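Local coordinates for protein DnaJ homolog subfamily C member 27-A (Xenopus laevis, PDB 6JMG) that binds GTP as a Rab-family small GTPase carrying a DnaJ domain and is possibly involved in regulating the MEK/ERK pathway, at residues Val131-Ile136 with Phe158-Thr163. Residues are numbered along the deposited sequence; the frame is centred on the assembly and turned at random.
Sequences VCANKI and FLYFET. With GTP (guanosine-5'-triphosphate), chain C.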
loop_
_atom_site.group_PDB
_atom_site.type_symbol
_atom_site.label_atom_id
_atom_site.label_comp_id
_atom_site.label_asym_id
_atom_site.label_seq_id
_atom_site.Cartn_x
_atom_site.Cartn_y
_atom_site.Cartn_z
ATOM N N VAL A 131 -6.037 -8.125 1.252
ATOM C CA VAL A 131 -7.351 -7.983 0.637
ATOM C C VAL A 131 -8.155 -9.237 0.944
ATOM O O VAL A 131 -7.725 -10.358 0.646
ATOM C CB VAL A 131 -7.249 -7.746 -0.876
ATOM C CG1 VAL A 131 -8.627 -7.573 -1.460
ATOM C CG2 VAL A 131 -6.401 -6.520 -1.167
ATOM N N CYS A 132 -9.314 -9.057 1.546
ATOM C CA CYS A 132 -10.184 -10.179 1.875
ATOM C C CYS A 132 -11.448 -10.102 1.032
ATOM O O CYS A 132 -12.258 -9.174 1.177
ATOM C CB CYS A 132 -10.515 -10.202 3.371
ATOM S SG CYS A 132 -9.038 -10.313 4.407
ATOM N N ALA A 133 -11.580 -11.067 0.131
ATOM C CA ALA A 133 -12.795 -11.283 -0.641
ATOM C C ALA A 133 -13.669 -12.152 0.246
ATOM O O ALA A 133 -13.504 -13.375 0.291
ATOM C CB ALA A 133 -12.476 -11.947 -1.979
ATOM N N ASN A 134 -14.584 -11.520 0.967
ATOM C CA ASN A 134 -15.244 -12.151 2.092
ATOM C C ASN A 134 -16.619 -12.679 1.715
ATOM O O ASN A 134 -17.200 -12.288 0.700
ATOM C CB ASN A 134 -15.374 -11.172 3.253
ATOM C CG ASN A 134 -15.630 -11.872 4.560
ATOM O OD1 ASN A 134 -15.064 -12.941 4.830
ATOM N ND2 ASN A 134 -16.498 -11.285 5.383
ATOM N N LYS A 135 -17.125 -13.580 2.571
ATOM C CA LYS A 135 -18.465 -14.172 2.469
ATOM C C LYS A 135 -18.579 -15.162 1.309
ATOM O O LYS A 135 -19.653 -15.310 0.720
ATOM C CB LYS A 135 -19.564 -13.108 2.343
ATOM C CG LYS A 135 -19.516 -12.008 3.375
ATOM C CD LYS A 135 -20.834 -11.284 3.437
ATOM C CE LYS A 135 -20.831 -10.253 4.529
ATOM N NZ LYS A 135 -21.917 -9.269 4.352
ATOM N N ILE A 136 -17.487 -15.876 1.008
ATOM C CA ILE A 136 -17.502 -16.908 -0.012
ATOM C C ILE A 136 -18.464 -18.046 0.338
ATOM O O ILE A 136 -18.826 -18.842 -0.531
ATOM C CB ILE A 136 -16.076 -17.448 -0.243
ATOM C CG1 ILE A 136 -15.455 -17.952 1.056
ATOM C CG2 ILE A 136 -15.194 -16.379 -0.844
ATOM C CD1 ILE A 136 -14.025 -18.469 0.851
ATOM N N PHE A 158 -0.405 -6.351 -2.959
ATOM C CA PHE A 158 -1.216 -6.768 -1.827
ATOM C C PHE A 158 -1.312 -8.296 -1.757
ATOM O O PHE A 158 -1.123 -9.005 -2.745
ATOM C CB PHE A 158 -2.624 -6.187 -1.945
ATOM C CG PHE A 158 -2.675 -4.681 -2.024
ATOM C CD1 PHE A 158 -1.601 -3.900 -1.616
ATOM C CD2 PHE A 158 -3.826 -4.043 -2.503
ATOM C CE1 PHE A 158 -1.672 -2.500 -1.667
ATOM C CE2 PHE A 158 -3.909 -2.644 -2.572
ATOM C CZ PHE A 158 -2.832 -1.874 -2.158
ATOM N N LEU A 159 -1.607 -8.800 -0.569
ATOM C CA LEU A 159 -1.998 -10.192 -0.423
ATOM C C LEU A 159 -3.482 -10.319 -0.725
ATOM O O LEU A 159 -4.255 -9.382 -0.509
ATOM C CB LEU A 159 -1.704 -10.706 0.985
ATOM C CG LEU A 159 -0.263 -10.544 1.450
ATOM C CD1 LEU A 159 -0.078 -11.111 2.835
ATOM C CD2 LEU A 159 0.638 -11.252 0.462
ATOM N N TYR A 160 -3.880 -11.488 -1.225
ATOM C CA TYR A 160 -5.270 -11.732 -1.592
ATOM C C TYR A 160 -5.732 -13.027 -0.963
ATOM O O TYR A 160 -5.027 -14.039 -1.019
ATOM C CB TYR A 160 -5.456 -11.817 -3.097
ATOM C CG TYR A 160 -6.867 -12.178 -3.497
ATOM C CD1 TYR A 160 -7.853 -11.201 -3.602
ATOM C CD2 TYR A 160 -7.219 -13.490 -3.772
ATOM C CE1 TYR A 160 -9.152 -11.530 -3.984
ATOM C CE2 TYR A 160 -8.523 -13.830 -4.154
ATOM C CZ TYR A 160 -9.480 -12.849 -4.259
ATOM O OH TYR A 160 -10.766 -13.178 -4.624
ATOM N N PHE A 161 -6.914 -12.998 -0.360
ATOM C CA PHE A 161 -7.440 -14.204 0.258
ATOM C C PHE A 161 -8.940 -14.217 0.119
ATOM O O PHE A 161 -9.605 -13.181 0.248
ATOM C CB PHE A 161 -7.107 -14.324 1.744
ATOM C CG PHE A 161 -5.688 -14.659 2.018
ATOM C CD1 PHE A 161 -5.295 -15.986 2.115
ATOM C CD2 PHE A 161 -4.744 -13.644 2.199
ATOM C CE1 PHE A 161 -3.979 -16.311 2.387
ATOM C CE2 PHE A 161 -3.431 -13.954 2.466
ATOM C CZ PHE A 161 -3.044 -15.294 2.560
ATOM N N GLU A 162 -9.450 -15.410 -0.144
ATOM C CA GLU A 162 -10.863 -15.691 -0.064
ATOM C C GLU A 162 -11.149 -16.139 1.359
ATOM O O GLU A 162 -10.411 -16.959 1.923
ATOM C CB GLU A 162 -11.226 -16.765 -1.082
ATOM C CG GLU A 162 -10.902 -16.314 -2.494
ATOM C CD GLU A 162 -11.948 -16.721 -3.474
ATOM O OE1 GLU A 162 -12.345 -15.850 -4.282
ATOM O OE2 GLU A 162 -12.355 -17.909 -3.433
ATOM N N THR A 163 -12.164 -15.536 1.967
ATOM C CA THR A 163 -12.408 -15.742 3.384
ATOM C C THR A 163 -13.897 -15.832 3.637
ATOM O O THR A 163 -14.722 -15.328 2.863
ATOM C CB THR A 163 -11.849 -14.620 4.287
ATOM O OG1 THR A 163 -12.407 -13.359 3.894
ATOM C CG2 THR A 163 -10.344 -14.565 4.236
HETATM P PG GTP C . -19.372 -1.890 9.499
HETATM O O1G GTP C . -18.651 -1.939 10.828
HETATM O O2G GTP C . -18.569 -1.162 8.450
HETATM O O3G GTP C . -20.708 -1.191 9.680
HETATM O O3B GTP C . -19.600 -3.360 8.859
HETATM P PB GTP C . -18.521 -4.551 8.964
HETATM O O1B GTP C . -17.573 -4.533 7.795
HETATM O O2B GTP C . -17.720 -4.565 10.244
HETATM O O3A GTP C . -19.440 -5.862 8.799
HETATM P PA GTP C . -19.683 -6.905 9.994
HETATM O O1A GTP C . -18.414 -7.596 10.429
HETATM O O2A GTP C . -20.339 -6.249 11.173
HETATM O "O5'" GTP C . -20.703 -7.883 9.257
HETATM C "C5'" GTP C . -21.862 -7.357 8.656
HETATM C "C4'" GTP C . -22.893 -8.478 8.594
HETATM O "O4'" GTP C . -22.413 -9.456 7.713
HETATM C "C3'" GTP C . -23.120 -9.192 9.904
HETATM O "O3'" GTP C . -24.473 -9.524 9.876
HETATM C "C2'" GTP C . -22.341 -10.483 9.824
HETATM O "O2'" GTP C . -22.966 -11.588 10.437
HETATM C "C1'" GTP C . -22.342 -10.729 8.347
HETATM N N9 GTP C . -21.122 -11.411 7.914
HETATM C C8 GTP C . -19.827 -11.016 8.138
HETATM N N7 GTP C . -19.001 -11.907 7.525
HETATM C C5 GTP C . -19.756 -12.852 6.920
HETATM C C6 GTP C . -19.428 -13.969 6.167
HETATM O O6 GTP C . -18.255 -14.265 5.953
HETATM N N1 GTP C . -20.435 -14.749 5.638
HETATM C C2 GTP C . -21.753 -14.438 5.863
HETATM N N2 GTP C . -22.693 -15.222 5.353
HETATM N N3 GTP C . -22.081 -13.324 6.617
HETATM C C4 GTP C . -21.096 -12.549 7.141
#
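Thr163 OG1 donates a hydrogen bond to Asn134 OD1 at 2.8 Å, tying the edge strand to a residue of the GTP pocket. The donor sits 30° out of the amide plane. The hydroxyl is placed there by chi1 of 57°, which sets OG1 between the backbone N and the carbonyl carbon. The other end of the amide, Asn134 ND2, donates a hydrogen bond to Val27 O of the P-loop and lies 3.4 Å from GTP N7. Leading up to this pair, residues 131-134 and 159-163 run parallel as the last two strands of the sheet, joined through helix 146-154 in a beta-alpha-beta crossover. Four backbone hydrogen bonds link them, the first from Val131 N to Leu159 O. On the face with Val131 and Ala133, Ala133 CB meets Tyr160 OH at 3.4 Å. Tyr160 OH donates to Glu162 OE1, which also forms a salt bridge with Arg142. Past the strand end, Ile136 CD1 packs on Glu162 CB at 3.8 Å. Lys135 extends along the guanine, its NZ hydrogen-bonded to Glu26 O. Asn134 and Lys135 open the NKxD motif of small GTPases, which Asp137 closes. Held at both OD1 and ND2, the Asn134 amide probably keeps its rotation, consistent with Thr163 as second-shell support for the guanine site.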